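Local coordinates for F-actin-capping protein subunit alpha (Plasmodium berghei, PDB 7A0H) that probably binds the fast-growing barbed ends of actin filaments as an asymmetric homodimer and blocks subunit exchange there without severing the filaments, at residues 187-193 and 213-219; 229-233 and 260-265; 19-23 and 223-227; 154-160 and 177-183. Where two conformers were deposited one is given. Residue numbers count along the deposited sequence, not the author numbering.

Contact 1: 187-193 and 213-219; sequences FHASSWR and IDVVLTY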
# COMPACT_ATOMS: atom_id res chain seq x y z
N PHE A 187 -11.74 -13.56 3.14
CA PHE A 187 -10.65 -12.69 2.71
C PHE A 187 -11.27 -11.56 1.88
O PHE A 187 -11.80 -11.82 0.79
CB PHE A 187 -9.61 -13.44 1.88
CG PHE A 187 -8.79 -14.47 2.67
CD1 PHE A 187 -9.37 -15.61 3.21
CD2 PHE A 187 -7.42 -14.29 2.82
CE1 PHE A 187 -8.60 -16.54 3.90
CE2 PHE A 187 -6.63 -15.22 3.51
CZ PHE A 187 -7.22 -16.34 4.05
N HIS A 188 -11.21 -10.32 2.37
CA HIS A 188 -11.87 -9.23 1.67
C HIS A 188 -11.12 -8.89 0.40
O HIS A 188 -9.98 -8.42 0.45
CB HIS A 188 -11.95 -7.99 2.54
CG HIS A 188 -12.59 -6.83 1.86
ND1 HIS A 188 -11.92 -5.66 1.58
CD2 HIS A 188 -13.84 -6.67 1.36
CE1 HIS A 188 -12.73 -4.82 0.97
NE2 HIS A 188 -13.90 -5.42 0.82
N ALA A 189 -11.77 -9.02 -0.74
CA ALA A 189 -11.06 -8.83 -2.00
C ALA A 189 -11.17 -7.44 -2.59
O ALA A 189 -10.17 -6.92 -3.12
CB ALA A 189 -11.54 -9.88 -3.00
N SER A 190 -12.35 -6.83 -2.54
CA SER A 190 -12.56 -5.54 -3.18
C SER A 190 -13.73 -4.84 -2.52
O SER A 190 -14.66 -5.48 -1.98
CB SER A 190 -12.85 -5.65 -4.69
OG SER A 190 -13.90 -6.60 -4.95
N SER A 191 -13.71 -3.51 -2.67
CA SER A 191 -14.92 -2.71 -2.48
C SER A 191 -15.25 -1.83 -3.69
O SER A 191 -14.38 -1.18 -4.29
CB SER A 191 -14.76 -1.82 -1.29
OG SER A 191 -13.64 -0.98 -1.58
N TRP A 192 -16.53 -1.81 -4.02
CA TRP A 192 -17.17 -0.85 -4.92
C TRP A 192 -18.13 -0.01 -4.09
O TRP A 192 -19.00 -0.54 -3.39
CB TRP A 192 -17.89 -1.58 -6.04
CG TRP A 192 -18.77 -0.77 -7.01
CD1 TRP A 192 -20.09 -0.43 -6.83
CD2 TRP A 192 -18.40 -0.23 -8.26
NE1 TRP A 192 -20.55 0.26 -7.89
CE2 TRP A 192 -19.55 0.41 -8.80
CE3 TRP A 192 -17.21 -0.24 -9.01
CZ2 TRP A 192 -19.55 1.06 -10.04
CZ3 TRP A 192 -17.21 0.38 -10.26
CH2 TRP A 192 -18.38 1.03 -10.76
N ARG A 193 -17.93 1.29 -4.16
CA ARG A 193 -18.74 2.30 -3.49
C ARG A 193 -19.11 3.41 -4.50
O ARG A 193 -18.23 4.11 -5.03
CB ARG A 193 -17.95 2.89 -2.30
CG ARG A 193 -17.69 1.92 -1.12
CD ARG A 193 -18.91 1.40 -0.69
NE ARG A 193 -18.91 0.59 0.48
CZ ARG A 193 -18.69 -0.71 0.55
NH1 ARG A 193 -18.38 -1.40 -0.51
NH2 ARG A 193 -18.77 -1.31 1.75
N ILE A 213 -17.32 7.56 -7.62
CA ILE A 213 -17.20 6.11 -7.71
C ILE A 213 -15.80 5.69 -7.26
O ILE A 213 -14.79 6.08 -7.87
CB ILE A 213 -17.50 5.59 -9.14
CG1 ILE A 213 -18.98 5.92 -9.54
CG2 ILE A 213 -17.25 4.14 -9.17
CD1 ILE A 213 -19.36 5.42 -10.92
N ASP A 214 -15.75 4.84 -6.23
CA ASP A 214 -14.50 4.38 -5.61
C ASP A 214 -14.35 2.90 -5.87
O ASP A 214 -15.27 2.13 -5.58
CB ASP A 214 -14.52 4.64 -4.12
CG ASP A 214 -14.23 6.11 -3.75
OD1 ASP A 214 -13.32 6.74 -4.35
OD2 ASP A 214 -14.90 6.63 -2.80
N VAL A 215 -13.22 2.50 -6.45
CA VAL A 215 -12.92 1.09 -6.67
C VAL A 215 -11.61 0.79 -5.93
O VAL A 215 -10.62 1.52 -6.11
CB VAL A 215 -12.74 0.76 -8.15
CG1 VAL A 215 -12.81 -0.72 -8.37
CG2 VAL A 215 -13.86 1.38 -8.94
N VAL A 216 -11.60 -0.25 -5.08
CA VAL A 216 -10.41 -0.55 -4.28
C VAL A 216 -10.15 -2.03 -4.39
O VAL A 216 -10.98 -2.85 -3.95
CB VAL A 216 -10.55 -0.22 -2.77
CG1 VAL A 216 -9.15 -0.39 -2.07
CG2 VAL A 216 -11.10 1.16 -2.51
N LEU A 217 -8.95 -2.38 -4.88
CA LEU A 217 -8.50 -3.77 -4.83
C LEU A 217 -7.70 -3.88 -3.52
O LEU A 217 -6.83 -3.03 -3.21
CB LEU A 217 -7.63 -4.11 -6.03
CG LEU A 217 -7.14 -5.57 -6.20
CD1 LEU A 217 -8.40 -6.55 -6.49
CD2 LEU A 217 -6.08 -5.69 -7.25
N THR A 218 -8.03 -4.91 -2.73
CA THR A 218 -7.45 -5.11 -1.41
C THR A 218 -6.86 -6.50 -1.20
O THR A 218 -6.18 -6.70 -0.20
CB THR A 218 -8.48 -4.83 -0.28
OG1 THR A 218 -9.63 -5.71 -0.32
CG2 THR A 218 -8.91 -3.37 -0.29
N TYR A 219 -7.06 -7.44 -2.13
CA TYR A 219 -6.39 -8.73 -2.11
C TYR A 219 -5.74 -8.89 -3.47
O TYR A 219 -6.41 -8.75 -4.50
CB TYR A 219 -7.32 -9.88 -1.80
CG TYR A 219 -6.61 -11.00 -1.07
CD1 TYR A 219 -6.23 -10.86 0.25
CD2 TYR A 219 -6.33 -12.21 -1.71
CE1 TYR A 219 -5.57 -11.87 0.93
CE2 TYR A 219 -5.68 -13.24 -1.03
CZ TYR A 219 -5.29 -13.06 0.28
OH TYR A 219 -4.65 -14.06 0.98
O HOH W 1 -14.59 1.43 -2.73

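Contact 2: 229-233 and 260-265; sequences TRKVF and DVLYDL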
# COMPACT_ATOMS: atom_id res chain seq x y z
N THR A 229 -8.92 3.34 -7.11
CA THR A 229 -9.26 4.18 -8.26
C THR A 229 -10.57 4.90 -8.01
O THR A 229 -11.51 4.37 -7.39
CB THR A 229 -9.38 3.41 -9.56
OG1 THR A 229 -10.33 2.37 -9.41
CG2 THR A 229 -8.08 2.79 -9.87
N ARG A 230 -10.58 6.14 -8.49
CA ARG A 230 -11.64 7.08 -8.22
C ARG A 230 -12.04 7.86 -9.46
O ARG A 230 -11.19 8.38 -10.18
CB ARG A 230 -11.19 8.04 -7.10
CG ARG A 230 -12.04 9.26 -7.04
CD ARG A 230 -11.73 10.07 -5.84
NE ARG A 230 -12.43 9.44 -4.75
CZ ARG A 230 -12.34 9.81 -3.49
NH1 ARG A 230 -11.54 10.81 -3.16
NH2 ARG A 230 -13.08 9.17 -2.58
N LYS A 231 -13.32 7.98 -9.68
CA LYS A 231 -13.84 8.95 -10.63
C LYS A 231 -14.98 9.73 -9.98
O LYS A 231 -15.81 9.16 -9.27
CB LYS A 231 -14.25 8.27 -11.94
CG LYS A 231 -14.18 9.27 -13.03
CD LYS A 231 -14.32 8.58 -14.36
CE LYS A 231 -14.12 9.52 -15.48
NZ LYS A 231 -14.56 8.82 -16.72
N VAL A 232 -14.91 11.04 -10.13
CA VAL A 232 -15.85 12.01 -9.65
C VAL A 232 -16.65 12.56 -10.86
O VAL A 232 -16.06 12.85 -11.90
CB VAL A 232 -15.07 13.15 -8.96
CG1 VAL A 232 -16.07 14.23 -8.62
CG2 VAL A 232 -14.43 12.68 -7.71
N PHE A 233 -17.94 12.79 -10.67
CA PHE A 233 -18.89 13.24 -11.70
C PHE A 233 -19.75 14.40 -11.19
O PHE A 233 -20.18 14.38 -10.01
CB PHE A 233 -19.87 12.10 -12.09
CG PHE A 233 -19.20 10.86 -12.57
CD1 PHE A 233 -18.79 10.73 -13.89
CD2 PHE A 233 -18.94 9.81 -11.70
CE1 PHE A 233 -18.16 9.61 -14.31
CE2 PHE A 233 -18.31 8.64 -12.19
CZ PHE A 233 -17.94 8.56 -13.44
N ASP A 260 -19.24 4.51 -17.63
CA ASP A 260 -18.01 5.23 -17.99
C ASP A 260 -16.80 4.73 -17.19
O ASP A 260 -15.69 4.66 -17.73
CB ASP A 260 -18.29 6.74 -17.82
CG ASP A 260 -17.09 7.65 -18.22
OD1 ASP A 260 -16.39 7.40 -19.26
OD2 ASP A 260 -16.88 8.68 -17.50
N VAL A 261 -17.00 4.32 -15.92
CA VAL A 261 -15.88 3.76 -15.13
C VAL A 261 -15.51 2.39 -15.67
O VAL A 261 -14.33 2.05 -15.84
CB VAL A 261 -16.26 3.69 -13.62
CG1 VAL A 261 -15.23 2.83 -12.84
CG2 VAL A 261 -16.38 5.07 -12.99
N LEU A 262 -16.53 1.59 -16.00
CA LEU A 262 -16.28 0.29 -16.61
C LEU A 262 -15.43 0.46 -17.83
O LEU A 262 -14.45 -0.26 -18.05
CB LEU A 262 -17.59 -0.35 -16.99
CG LEU A 262 -17.55 -1.81 -17.38
CD1 LEU A 262 -18.95 -2.38 -17.45
CD2 LEU A 262 -16.88 -1.92 -18.71
N TYR A 263 -15.74 1.46 -18.62
CA TYR A 263 -14.96 1.68 -19.82
C TYR A 263 -13.54 2.09 -19.45
O TYR A 263 -12.59 1.60 -20.05
CB TYR A 263 -15.63 2.75 -20.66
CG TYR A 263 -14.77 3.15 -21.82
CD1 TYR A 263 -14.89 2.53 -23.06
CD2 TYR A 263 -13.81 4.15 -21.66
CE1 TYR A 263 -14.08 2.94 -24.13
CE2 TYR A 263 -12.99 4.54 -22.69
CZ TYR A 263 -13.11 3.92 -23.93
OH TYR A 263 -12.27 4.34 -24.93
N ASP A 264 -13.40 2.98 -18.46
CA ASP A 264 -12.08 3.42 -18.02
C ASP A 264 -11.21 2.27 -17.55
O ASP A 264 -10.03 2.20 -17.88
CB ASP A 264 -12.22 4.42 -16.89
CG ASP A 264 -12.60 5.75 -17.38
OD1 ASP A 264 -12.35 5.99 -18.57
OD2 ASP A 264 -13.08 6.56 -16.56
N LEU A 265 -11.77 1.39 -16.75
CA LEU A 265 -11.01 0.31 -16.13
C LEU A 265 -10.63 -0.71 -17.18
O LEU A 265 -9.52 -1.28 -17.16
CB LEU A 265 -11.83 -0.31 -15.00
CG LEU A 265 -12.03 0.56 -13.77
CD1 LEU A 265 -12.48 -0.23 -12.54
CD2 LEU A 265 -10.77 1.25 -13.47

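Contact 3: 19-23 and 223-227; sequences APPGK and ANINF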
# COMPACT_ATOMS: atom_id res chain seq x y z
N ALA A 19 -1.95 1.21 7.45
CA ALA A 19 -2.26 -0.19 7.28
C ALA A 19 -3.32 -0.41 6.18
O ALA A 19 -4.31 0.32 6.12
CB ALA A 19 -2.75 -0.74 8.62
N PRO A 20 -3.16 -1.42 5.33
CA PRO A 20 -4.23 -1.76 4.35
C PRO A 20 -5.45 -2.34 5.06
O PRO A 20 -5.33 -2.87 6.17
CB PRO A 20 -3.56 -2.79 3.42
CG PRO A 20 -2.50 -3.44 4.30
CD PRO A 20 -2.01 -2.35 5.21
N PRO A 21 -6.64 -2.25 4.45
CA PRO A 21 -7.84 -2.62 5.21
C PRO A 21 -7.72 -3.99 5.83
O PRO A 21 -8.09 -4.19 6.98
CB PRO A 21 -8.95 -2.59 4.15
CG PRO A 21 -8.45 -1.75 3.05
CD PRO A 21 -6.94 -1.88 3.06
N GLY A 22 -7.18 -4.94 5.08
CA GLY A 22 -7.15 -6.32 5.52
C GLY A 22 -6.29 -6.60 6.75
O GLY A 22 -6.36 -7.72 7.26
N LYS A 23 -5.41 -5.69 7.16
CA LYS A 23 -4.56 -5.88 8.33
C LYS A 23 -5.04 -5.08 9.54
O LYS A 23 -4.41 -5.13 10.59
CB LYS A 23 -3.11 -5.50 8.01
CG LYS A 23 -2.43 -6.39 6.99
CD LYS A 23 -1.02 -5.86 6.66
CE LYS A 23 -0.19 -6.84 5.83
NZ LYS A 23 1.13 -6.23 5.45
N ALA A 223 -1.70 -11.02 -0.85
CA ALA A 223 -1.37 -9.94 0.05
C ALA A 223 -2.57 -9.01 0.24
O ALA A 223 -3.36 -8.77 -0.69
CB ALA A 223 -0.20 -9.08 -0.42
N ASN A 224 -2.65 -8.45 1.43
CA ASN A 224 -3.57 -7.36 1.67
C ASN A 224 -2.97 -6.11 1.05
O ASN A 224 -1.86 -5.72 1.41
CB ASN A 224 -3.81 -7.14 3.16
CG ASN A 224 -4.51 -8.32 3.81
OD1 ASN A 224 -5.69 -8.55 3.57
ND2 ASN A 224 -3.80 -9.04 4.64
N ILE A 225 -3.64 -5.53 0.07
CA ILE A 225 -3.20 -4.24 -0.43
C ILE A 225 -4.33 -3.20 -0.34
O ILE A 225 -5.33 -3.40 0.36
CB ILE A 225 -2.69 -4.37 -1.87
CG1 ILE A 225 -3.83 -4.76 -2.83
CG2 ILE A 225 -1.55 -5.38 -1.92
CD1 ILE A 225 -3.44 -4.57 -4.34
N ASN A 226 -4.18 -2.10 -1.08
CA ASN A 226 -5.12 -0.98 -0.95
C ASN A 226 -4.97 -0.12 -2.19
O ASN A 226 -4.59 1.06 -2.10
CB ASN A 226 -4.83 -0.21 0.34
CG ASN A 226 -5.93 0.74 0.75
OD1 ASN A 226 -7.13 0.67 0.35
ND2 ASN A 226 -5.54 1.65 1.63
N PHE A 227 -5.26 -0.72 -3.34
CA PHE A 227 -5.09 -0.07 -4.63
C PHE A 227 -6.41 0.60 -5.05
O PHE A 227 -7.41 -0.05 -5.37
CB PHE A 227 -4.66 -1.12 -5.65
CG PHE A 227 -4.59 -0.59 -7.05
CD1 PHE A 227 -5.35 -1.15 -8.04
CD2 PHE A 227 -3.73 0.44 -7.36
CE1 PHE A 227 -5.30 -0.67 -9.32
CE2 PHE A 227 -3.61 0.89 -8.63
CZ PHE A 227 -4.43 0.36 -9.62
O HOH W 2 -5.94 -5.14 2.45

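Contact 4: 154-160 and 177-183; sequences LNVKCAS and ICCDRYY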
# COMPACT_ATOMS: atom_id res chain seq x y z
N LEU A 154 -16.93 -17.17 -5.04
CA LEU A 154 -16.92 -15.85 -4.47
C LEU A 154 -18.14 -15.69 -3.56
O LEU A 154 -19.20 -16.28 -3.79
CB LEU A 154 -16.97 -14.75 -5.55
CG LEU A 154 -15.74 -14.02 -6.11
CD1 LEU A 154 -16.23 -13.05 -7.24
CD2 LEU A 154 -14.99 -13.28 -5.02
N ASN A 155 -17.95 -14.91 -2.52
CA ASN A 155 -19.04 -14.41 -1.69
C ASN A 155 -19.08 -12.93 -1.99
O ASN A 155 -18.04 -12.27 -1.97
CB ASN A 155 -18.76 -14.73 -0.22
CG ASN A 155 -19.93 -14.41 0.66
OD1 ASN A 155 -21.08 -14.66 0.33
ND2 ASN A 155 -19.63 -13.83 1.82
N VAL A 156 -20.24 -12.41 -2.35
CA VAL A 156 -20.39 -11.00 -2.68
C VAL A 156 -21.50 -10.40 -1.81
O VAL A 156 -22.57 -11.00 -1.68
CB VAL A 156 -20.67 -10.82 -4.19
CG1 VAL A 156 -21.85 -11.66 -4.61
CG2 VAL A 156 -20.87 -9.35 -4.53
N LYS A 157 -21.21 -9.25 -1.17
CA LYS A 157 -22.18 -8.55 -0.32
C LYS A 157 -22.49 -7.20 -0.93
O LYS A 157 -21.55 -6.42 -1.20
CB LYS A 157 -21.67 -8.38 1.12
CG LYS A 157 -21.38 -9.71 1.89
CD LYS A 157 -20.85 -9.47 3.33
CE LYS A 157 -20.82 -10.77 4.15
NZ LYS A 157 -22.18 -11.32 4.51
N CYS A 158 -23.79 -6.92 -1.15
CA CYS A 158 -24.27 -5.76 -1.90
C CYS A 158 -25.26 -5.01 -1.04
O CYS A 158 -26.06 -5.61 -0.31
CB CYS A 158 -24.95 -6.15 -3.24
SG CYS A 158 -25.45 -4.69 -4.31
N ALA A 159 -25.21 -3.69 -1.13
CA ALA A 159 -26.23 -2.92 -0.42
C ALA A 159 -26.38 -1.59 -1.12
O ALA A 159 -25.43 -1.08 -1.75
CB ALA A 159 -25.86 -2.78 1.09
N SER A 160 -27.60 -1.05 -1.02
CA SER A 160 -27.91 0.25 -1.58
C SER A 160 -28.95 0.92 -0.69
O SER A 160 -29.83 0.23 -0.13
CB SER A 160 -28.53 0.18 -3.01
OG SER A 160 -29.71 -0.69 -3.03
N ILE A 177 -24.63 3.04 -3.48
CA ILE A 177 -24.52 1.61 -3.80
C ILE A 177 -23.18 1.06 -3.25
O ILE A 177 -22.12 1.66 -3.51
CB ILE A 177 -24.58 1.33 -5.31
CG1 ILE A 177 -25.83 1.92 -5.94
CG2 ILE A 177 -24.54 -0.21 -5.55
CD1 ILE A 177 -25.85 1.80 -7.63
N CYS A 178 -23.26 -0.12 -2.68
CA CYS A 178 -22.05 -0.77 -2.11
C CYS A 178 -21.96 -2.21 -2.52
O CYS A 178 -22.94 -2.99 -2.37
CB CYS A 178 -22.09 -0.75 -0.53
SG CYS A 178 -22.37 0.82 0.15
N CYS A 179 -20.77 -2.62 -2.99
CA CYS A 179 -20.51 -4.06 -3.16
C CYS A 179 -19.11 -4.37 -2.64
O CYS A 179 -18.15 -3.62 -2.85
CB CYS A 179 -20.70 -4.56 -4.65
SG CYS A 179 -22.49 -4.68 -5.31
N ASP A 180 -19.02 -5.50 -1.95
CA ASP A 180 -17.82 -6.02 -1.32
C ASP A 180 -17.70 -7.47 -1.73
O ASP A 180 -18.68 -8.24 -1.63
CB ASP A 180 -17.88 -5.92 0.22
CG ASP A 180 -17.72 -4.48 0.73
OD1 ASP A 180 -16.87 -3.67 0.30
OD2 ASP A 180 -18.50 -4.16 1.60
N ARG A 181 -16.53 -7.85 -2.21
CA ARG A 181 -16.24 -9.18 -2.72
C ARG A 181 -15.25 -9.86 -1.78
O ARG A 181 -14.32 -9.23 -1.30
CB ARG A 181 -15.68 -9.04 -4.13
CG ARG A 181 -16.74 -8.42 -5.15
CD ARG A 181 -16.19 -8.12 -6.62
NE ARG A 181 -15.53 -9.30 -7.17
CZ ARG A 181 -14.21 -9.44 -7.27
NH1 ARG A 181 -13.39 -8.47 -6.93
NH2 ARG A 181 -13.72 -10.58 -7.73
N TYR A 182 -15.48 -11.14 -1.50
CA TYR A 182 -14.70 -11.94 -0.59
C TYR A 182 -14.20 -13.17 -1.31
O TYR A 182 -14.99 -13.88 -1.94
CB TYR A 182 -15.55 -12.34 0.65
CG TYR A 182 -15.94 -11.12 1.43
CD1 TYR A 182 -15.12 -10.64 2.47
CD2 TYR A 182 -17.06 -10.39 1.06
CE1 TYR A 182 -15.45 -9.50 3.15
CE2 TYR A 182 -17.40 -9.23 1.73
CZ TYR A 182 -16.59 -8.78 2.76
OH TYR A 182 -16.94 -7.62 3.38
N TYR A 183 -12.90 -13.41 -1.20
CA TYR A 183 -12.32 -14.65 -1.68
C TYR A 183 -12.40 -15.71 -0.60
O TYR A 183 -12.35 -15.41 0.59
CB TYR A 183 -10.89 -14.45 -2.15
CG TYR A 183 -10.77 -13.62 -3.43
CD1 TYR A 183 -11.85 -13.48 -4.33
CD2 TYR A 183 -9.58 -12.98 -3.75
CE1 TYR A 183 -11.71 -12.70 -5.52
CE2 TYR A 183 -9.43 -12.22 -4.91
CZ TYR A 183 -10.48 -12.07 -5.79
OH TYR A 183 -10.28 -11.30 -6.92

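Contact 1: 187-193 and 213-219
A classic beta bulge interrupts strand 187-193: Ala189 and Ser190 both face Arg181 of strand 170-183, and Ala189 bends to phi/psi near -95°/-42°. The irregularity shows on the side of 213-219 as well. Ala189 O accepts from Thr218 N (3.0 Å) and weakly from Tyr219 N (3.3 Å), while Thr218 OG1 donates to His188 O at 2.8 Å. Beyond the bulge the ladder is regular and antiparallel (axes 4.6 Å apart, 175°). Ser191 and Val216 exchange N-to-O bonds of 3.1 and 3.0 Å (Ser191 N to Val216 O, Val216 N to Ser191 O). Arg193 and Asp214 do likewise, at 3.1 Å from Arg193 N to Asp214 O and 2.9 Å from Asp214 N to Arg193 O. A water 2.8 Å from Ser191 OG also donates a weak bond to Asp214 O. At the 187/219 end the poorly ordered Phe187 turns its ring edge to the face of Tyr219 (centroids 5.5 Å, planes 77°). At the other end Ile213 CG2 makes a CH-pi contact 3.9 Å from the centroid of the Trp192 six-membered ring. Ser190, Trp192, Val215 and Leu217 share the sheet face that meets the second subunit, and Trp192 and Ile213 also touch helix 243-266. This hairpin of strands 187-200 and 206-220 is flanked in the sheet by strands 170-183 and 223-238.

Contact 2: 229-233 and 260-265
Helix 243-266 packs across the antiparallel sheet of the capping-protein fold, here against the outermost strand of the sheet within this chain, 223-238, with the segment axes 10.1 Å apart at 144°. Every second strand residue, Thr229, Lys231 and Phe233, points its CA-to-CB bond toward the helix. Asp260 comes first on the helix: its OD2 forms a very short salt bridge of 2.5 Å with Lys231 NZ and also lies 3.6 Å from Phe233 CE1, near the ring plane. Val261 supplies the apolar centre, its CG2 lying 3.8 Å from Phe233 CZ and 4.0 Å from Lys231 CB, and it also touches Ile213 of the adjacent strand. One turn after Asp260, Asp264 brings a second carboxylate to the same ammonium group. The fully extended Lys231 thus bridges two successive helical turns, with Asp264 OD2 at 2.7 Å from NZ. Leu265 closes the segment; its carbonyl oxygen is hydrogen-bonded by Arg281 of the second subunit, and its CD2 rests 4.2 Å from Thr229 OG1.

Contact 3: 19-23 and 223-227
Polar linkage between these segments runs through one water, which accepts from Gly22 N at 2.9 Å and donates to Ile225 O at 2.8 Å; no direct hydrogen bond joins them. The remaining contacts are van der Waals. Pro20 lies against the strand with CB 3.6 Å from Ile225 O and CG 3.7 Å from Asn224 O, and Pro21 CD sits 3.5 Å from Ile225 O and 3.6 Å from Asn226 CG. Residues 19-23 link helix 3-18 to helix 21-35, and Lys23 N bonds Pro20 O at 3.0 Å across the link, so the helix junction rests on the start of strand 223-238, the last of this chain's sheet. Asn224 reaches back to this junction. Its OD1 is 3.3 Å from Gly22 CA, where an ideal CB would fall 1.8 Å from that oxygen and clash, and its ND2 lies 3.8 Å from Lys23 CG. The second subunit is close as well: its Asp222 hydrogen-bonds Asn226 N, and its Asn224 packs on Pro20.

Contact 4: 154-160 and 177-183
Six backbone hydrogen bonds, in three reciprocal pairs, satisfy the inward-facing amides and carbonyls of these strands. Asn155 N gives to Tyr182 O (3.2 Å) and Tyr182 N to Asn155 O (2.8 Å); Lys157 N gives to Asp180 O and Asp180 N to Lys157 O, both 2.8 Å; Ala159 N gives to Cys178 O (2.7 Å) and Cys178 N to Ala159 O, notably short at 2.5 Å. Some of these carbonyls also receive CA-H...O contacts, as from Cys158 CA to Cys178 O (3.1 Å) and Cys179 CA to Lys157 O (3.2 Å). The ladder belongs to the beta hairpin of strands 154-167 and 170-183, at the start of the five-strand meander. On the other side of strand 170-183, strand 187-200 bonds the backbone of Ile177, Cys179 and Arg181. Cys158 and Cys179 face each other in a non-hydrogen-bonded pair, the placement of a cross-strand disulfide, which is known for this protein; in the conformers given, SG to SG is 3.1 Å, too long for a covalent bond. Side-chain charges are met from neighbouring residues: Asp180 by a salt bridge with Arg193, Arg181 by a hydrogen bond with Ser190 OG, and Lys157 by a weak bond with Tyr67. Lys157 CD meanwhile lies 3.8 Å from Tyr182 CE2. Helix 112-131 contributes Leu124 and Val128 beside Ile177, Ser160 and Cys158.

Overall arrangement
All four contacts involve one antiparallel five-strand meander, ordered 154-167, 170-183, 187-200, 206-220, 223-238. Contact 4 joins the first two strands and contact 1 the third and fourth; their centres are 9 Å apart, and backbone bonds between strands 170-183 and 187-200 connect them. Contacts 2 and 3 both use the last strand: contact 3 sets the N-terminal helix junction at its start, contact 2 lays helix 243-266 beside its middle, about 21 Å away between centres. Along the chain, contacts 4 and 1 are nested in the loop closed by contact 3, and contact 2 follows. Each touches the second subunit, so the sheet, helix 243-266 and the helix junction at 19-23 all contribute to the homodimer interface.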